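Local coordinates for protein tryparedoxin II (Crithidia fasciculata, PDB 1I5G) that probably carries electrons as a thioredoxin-like dithiol protein, taking reducing equivalents from trypanothione, and is bound here to glutathionylspermidine, at residues A[68-73]-A[104-109]. The protein carries 1 engineered substitution. Numbering follows the deposited sequence.
Sequences ISWDES and FDVKSI. With TS5 (glutathionylspermidine), chain C.
Trp70 lays its indole across Ile109, whose CG2 methyl packs over one face of the six-membered ring, 3.7 Å from its centroid and only 13° off the ring normal: a CH-pi contact. In Ile109, CG1 lies between the backbone N and the carbonyl carbon (chi1 58°); this puts CG2, anti to the carbonyl carbon, against that face. A beta-branched residue suits the place, since one branch can press its methyl on the face while the other reaches past CE3 on the same side. At the far end of the broad, flat indole, CZ2 meets CG1 of Val106, short and apolar as its buried place requires, at 3.9 Å, and the carbonyl O of Lys107 lies at the edge, in the ring plane, 4.0 Å from CH2. Tryptophan also offers a polar NE1, hydrogen-bonded to Thr101 OG1 of helix 94-103. Trp70 sits within an ST turn, Ser69 OG accepting from Asp71 N and also bonded to Asp71 OD2 at 2.6 Å. Ile109 meanwhile grips glutathionylspermidine through its backbone, N bonding to O2 (2.7 Å) and O accepting from N2 (2.9 Å). This paired, antiparallel-like backbone bonding just before Pro110 is characteristic of the substrate-binding loop of the thioredoxin fold.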
ATOM      1  N   ILE A  68      -0.498  -0.580  -4.840  1.00  2.22           N
ATOM      2  CA  ILE A  68       0.217  -0.125  -6.033  1.00  2.60           C
ATOM      3  C   ILE A  68       0.222  -1.362  -6.926  1.00  2.15           C
ATOM      4  O   ILE A  68       0.951  -2.321  -6.698  1.00  2.53           O
ATOM      5  CB  ILE A  68       1.613   0.399  -5.705  1.00  2.79           C
ATOM      6  CG1 ILE A  68       1.609   1.433  -4.581  1.00  3.53           C
ATOM      7  CG2 ILE A  68       2.192   0.980  -6.994  1.00  3.38           C
ATOM      8  CD1 ILE A  68       0.687   2.613  -4.799  1.00  4.05           C
ATOM      9  N   SER A  69      -0.617  -1.350  -7.960  1.00  2.29           N
ATOM     10  CA  SER A  69      -0.938  -2.577  -8.689  1.00  2.37           C
ATOM     11  C   SER A  69      -0.048  -2.897  -9.859  1.00  3.25           C
ATOM     12  O   SER A  69       0.140  -2.081 -10.752  1.00  2.66           O
ATOM     13  CB  SER A  69      -2.378  -2.469  -9.203  1.00  3.34           C
ATOM     14  OG  SER A  69      -2.667  -3.466 -10.168  1.00  3.56           O
ATOM     15  N   TRP A  70       0.472  -4.115  -9.870  1.00  2.75           N
ATOM     16  CA  TRP A  70       1.124  -4.650 -11.049  1.00  3.72           C
ATOM     17  C   TRP A  70       0.157  -5.516 -11.835  1.00  4.28           C
ATOM     18  O   TRP A  70       0.577  -6.412 -12.570  1.00  3.76           O
ATOM     19  CB  TRP A  70       2.346  -5.473 -10.661  1.00  3.20           C
ATOM     20  CG  TRP A  70       3.580  -4.739 -10.240  1.00  2.54           C
ATOM     21  CD1 TRP A  70       3.747  -3.413  -9.952  1.00  2.88           C
ATOM     22  CD2 TRP A  70       4.884  -5.325 -10.084  1.00  2.87           C
ATOM     23  NE1 TRP A  70       5.051  -3.141  -9.613  1.00  3.31           N
ATOM     24  CE2 TRP A  70       5.767  -4.304  -9.690  1.00  3.90           C
ATOM     25  CE3 TRP A  70       5.399  -6.617 -10.239  1.00  3.09           C
ATOM     26  CZ2 TRP A  70       7.110  -4.530  -9.454  1.00  4.53           C
ATOM     27  CZ3 TRP A  70       6.736  -6.836  -9.996  1.00  3.83           C
ATOM     28  CH2 TRP A  70       7.577  -5.794  -9.617  1.00  5.02           C
ATOM     29  N   ASP A  71      -1.144  -5.304 -11.755  1.00  3.45           N
ATOM     30  CA  ASP A  71      -2.098  -6.138 -12.464  1.00  4.03           C
ATOM     31  C   ASP A  71      -1.994  -5.927 -13.969  1.00  5.73           C
ATOM     32  O   ASP A  71      -1.518  -4.916 -14.484  1.00  6.07           O
ATOM     33  CB  ASP A  71      -3.508  -5.820 -11.950  1.00  3.84           C
ATOM     34  CG  ASP A  71      -3.782  -6.434 -10.605  1.00  4.11           C
ATOM     35  OD1 ASP A  71      -3.909  -7.700 -10.542  1.00  4.89           O
ATOM     36  OD2 ASP A  71      -3.861  -5.700  -9.579  1.00  4.85           O
ATOM     37  N   GLU A  72      -2.465  -6.961 -14.675  1.00  8.42           N
ATOM     38  CA  GLU A  72      -2.310  -7.020 -16.138  1.00 11.69           C
ATOM     39  C   GLU A  72      -3.311  -6.166 -16.918  1.00 11.09           C
ATOM     40  O   GLU A  72      -3.070  -5.751 -18.059  1.00 14.30           O
ATOM     41  CB  GLU A  72      -2.526  -8.456 -16.619  1.00 13.22           C
ATOM     42  CG  GLU A  72      -1.655  -9.512 -15.958  1.00 15.02           C
ATOM     43  CD  GLU A  72      -1.775 -10.894 -16.571  1.00 15.95           C
ATOM     44  OE1 GLU A  72      -1.078 -11.108 -17.593  1.00 18.53           O
ATOM     45  OE2 GLU A  72      -2.551 -11.718 -16.035  1.00 16.84           O
ATOM     46  N   SER A  73      -4.458  -5.905 -16.333  1.00  9.57           N
ATOM     47  CA  SER A  73      -5.527  -5.206 -17.025  1.00  9.44           C
ATOM     48  C   SER A  73      -6.378  -4.484 -16.003  1.00  8.39           C
ATOM     49  O   SER A  73      -6.370  -4.755 -14.789  1.00  7.38           O
ATOM     50  CB  SER A  73      -6.483  -6.149 -17.777  1.00  9.74           C
ATOM     51  OG  SER A  73      -7.231  -6.960 -16.887  1.00 11.01           O
ATOM     52  N   PHE A 104      11.015   2.997  -4.730  1.00  8.34           N
ATOM     53  CA  PHE A 104      11.166   2.152  -3.554  1.00  9.37           C
ATOM     54  C   PHE A 104      11.875   0.845  -3.872  1.00 11.12           C
ATOM     55  O   PHE A 104      11.772  -0.115  -3.102  1.00 12.61           O
ATOM     56  CB  PHE A 104       9.804   1.797  -2.960  1.00  9.03           C
ATOM     57  CG  PHE A 104       9.032   2.956  -2.392  1.00  8.03           C
ATOM     58  CD1 PHE A 104       9.609   4.006  -1.699  1.00  9.52           C
ATOM     59  CD2 PHE A 104       7.658   3.015  -2.524  1.00 10.07           C
ATOM     60  CE1 PHE A 104       8.867   5.042  -1.208  1.00 10.62           C
ATOM     61  CE2 PHE A 104       6.910   4.066  -2.007  1.00 10.98           C
ATOM     62  CZ  PHE A 104       7.510   5.085  -1.350  1.00  9.82           C
ATOM     63  N   ASP A 105      12.555   0.823  -5.003  1.00 11.30           N
ATOM     64  CA  ASP A 105      13.417  -0.313  -5.316  1.00 12.17           C
ATOM     65  C   ASP A 105      12.685  -1.635  -5.365  1.00 10.62           C
ATOM     66  O   ASP A 105      13.211  -2.675  -4.942  1.00 11.98           O
ATOM     67  CB  ASP A 105      14.485  -0.520  -4.245  1.00 13.70           C
ATOM     68  CG  ASP A 105      15.355   0.682  -4.050  1.00 15.34           C
ATOM     69  OD1 ASP A 105      15.652   1.398  -5.033  1.00 18.00           O
ATOM     70  OD2 ASP A 105      15.767   0.919  -2.895  1.00 15.40           O
ATOM     71  N   VAL A 106      11.475  -1.604  -5.903  1.00  7.82           N
ATOM     72  CA  VAL A 106      10.686  -2.827  -5.853  1.00  7.87           C
ATOM     73  C   VAL A 106      11.028  -3.686  -7.049  1.00  8.47           C
ATOM     74  O   VAL A 106      10.826  -3.291  -8.201  1.00 11.24           O
ATOM     75  CB  VAL A 106       9.191  -2.497  -5.882  1.00  7.30           C
ATOM     76  CG1 VAL A 106       8.367  -3.769  -5.810  1.00  6.03           C
ATOM     77  CG2 VAL A 106       8.810  -1.584  -4.741  1.00  8.07           C
ATOM     78  N   LYS A 107      11.561  -4.866  -6.771  1.00  6.54           N
ATOM     79  CA  LYS A 107      11.950  -5.768  -7.857  1.00  8.24           C
ATOM     80  C   LYS A 107      11.066  -7.000  -7.943  1.00  6.26           C
ATOM     81  O   LYS A 107      11.000  -7.674  -8.969  1.00  6.83           O
ATOM     82  CB  LYS A 107      13.410  -6.209  -7.754  1.00 11.30           C
ATOM     83  CG  LYS A 107      14.390  -5.044  -7.548  1.00 13.48           C
ATOM     84  CD  LYS A 107      14.629  -4.258  -8.827  1.00 16.74           C
ATOM     85  CE  LYS A 107      15.724  -3.201  -8.648  1.00 18.68           C
ATOM     86  NZ  LYS A 107      15.966  -2.515  -9.949  1.00 21.42           N
ATOM     87  N   SER A 108      10.378  -7.303  -6.852  1.00  4.47           N
ATOM     88  CA  SER A 108       9.495  -8.427  -6.713  1.00  4.98           C
ATOM     89  C   SER A 108       8.234  -8.093  -5.944  1.00  4.40           C
ATOM     90  O   SER A 108       8.230  -7.096  -5.233  1.00  3.75           O
ATOM     91  CB  SER A 108      10.160  -9.658  -6.097  1.00  5.48           C
ATOM     92  OG  SER A 108      10.506  -9.384  -4.759  1.00  7.68           O
ATOM     93  N   ILE A 109       7.193  -8.891  -6.064  1.00  3.40           N
ATOM     94  CA  ILE A 109       5.937  -8.808  -5.339  1.00  3.00           C
ATOM     95  C   ILE A 109       5.656 -10.156  -4.687  1.00  3.48           C
ATOM     96  O   ILE A 109       6.061 -11.184  -5.225  1.00  4.31           O
ATOM     97  CB  ILE A 109       4.783  -8.330  -6.220  1.00  3.40           C
ATOM     98  CG1 ILE A 109       4.556  -9.223  -7.442  1.00  3.03           C
ATOM     99  CG2 ILE A 109       5.031  -6.877  -6.641  1.00  3.81           C
ATOM    100  CD1 ILE A 109       3.237  -8.907  -8.148  1.00  3.87           C
TER
HETATM  101  N1  TS5 C 401       9.095 -16.018  -2.991  1.00 10.83           N
HETATM  102  CA1 TS5 C 401       9.153 -14.548  -3.159  1.00 10.18           C
HETATM  103  C1  TS5 C 401       8.139 -13.878  -2.270  1.00 10.14           C
HETATM  104  OE1 TS5 C 401       8.266 -12.664  -1.991  1.00 12.30           O
HETATM  105  OE2 TS5 C 401       7.175 -14.562  -1.842  1.00 10.33           O
HETATM  106  CB1 TS5 C 401       8.897 -14.070  -4.590  1.00  9.43           C
HETATM  107  CG1 TS5 C 401       7.443 -14.234  -5.016  1.00  8.16           C
HETATM  108  CD1 TS5 C 401       7.443 -14.249  -6.518  1.00  7.50           C
HETATM  109  O1  TS5 C 401       7.842 -15.257  -7.250  1.00  9.29           O
HETATM  110  N2  TS5 C 401       6.980 -13.181  -7.164  1.00  6.24           N
HETATM  111  CA2 TS5 C 401       7.155 -12.896  -8.555  1.00  5.30           C
HETATM  112  C2  TS5 C 401       7.844 -11.589  -8.873  1.00  6.42           C
HETATM  113  O2  TS5 C 401       7.573 -10.459  -8.201  1.00  8.94           O
HETATM  114  CB2 TS5 C 401       5.759 -12.783  -9.169  1.00  4.86           C
HETATM  115  SG2 TS5 C 401       4.578 -14.069  -8.688  1.00  7.81           S
HETATM  116  N3  TS5 C 401       8.670 -11.762  -9.921  1.00  5.46           N
HETATM  117  CA3 TS5 C 401       9.256 -10.584 -10.528  1.00  7.37           C
HETATM  118  C3  TS5 C 401      10.760 -10.569 -10.444  1.00  8.60           C
HETATM  119  O3  TS5 C 401      11.275 -11.055  -9.339  1.00  9.81           O
HETATM  120  N1' TS5 C 401      11.600 -10.125 -11.368  1.00  9.52           N
HETATM  121  C1' TS5 C 401      12.942  -9.731 -11.016  1.00 13.19           C
HETATM  122  C2' TS5 C 401      13.858 -10.649 -11.806  1.00 14.88           C
HETATM  123  N2' TS5 C 401      16.253 -11.117 -12.321  1.00 18.43           N
HETATM  124  C3' TS5 C 401      15.311 -10.174 -11.727  1.00 16.51           C
HETATM  125  C4' TS5 C 401      17.650 -10.713 -12.244  1.00 20.62           C
HETATM  126  C5' TS5 C 401      18.567 -11.373 -13.278  1.00 22.54           C
HETATM  127  C6' TS5 C 401      19.986 -10.802 -13.300  1.00 23.64           C
HETATM  128  C7' TS5 C 401      21.027 -11.791 -13.819  1.00 24.23           C
HETATM  129  N3' TS5 C 401      22.394 -11.293 -13.935  1.00 25.32           N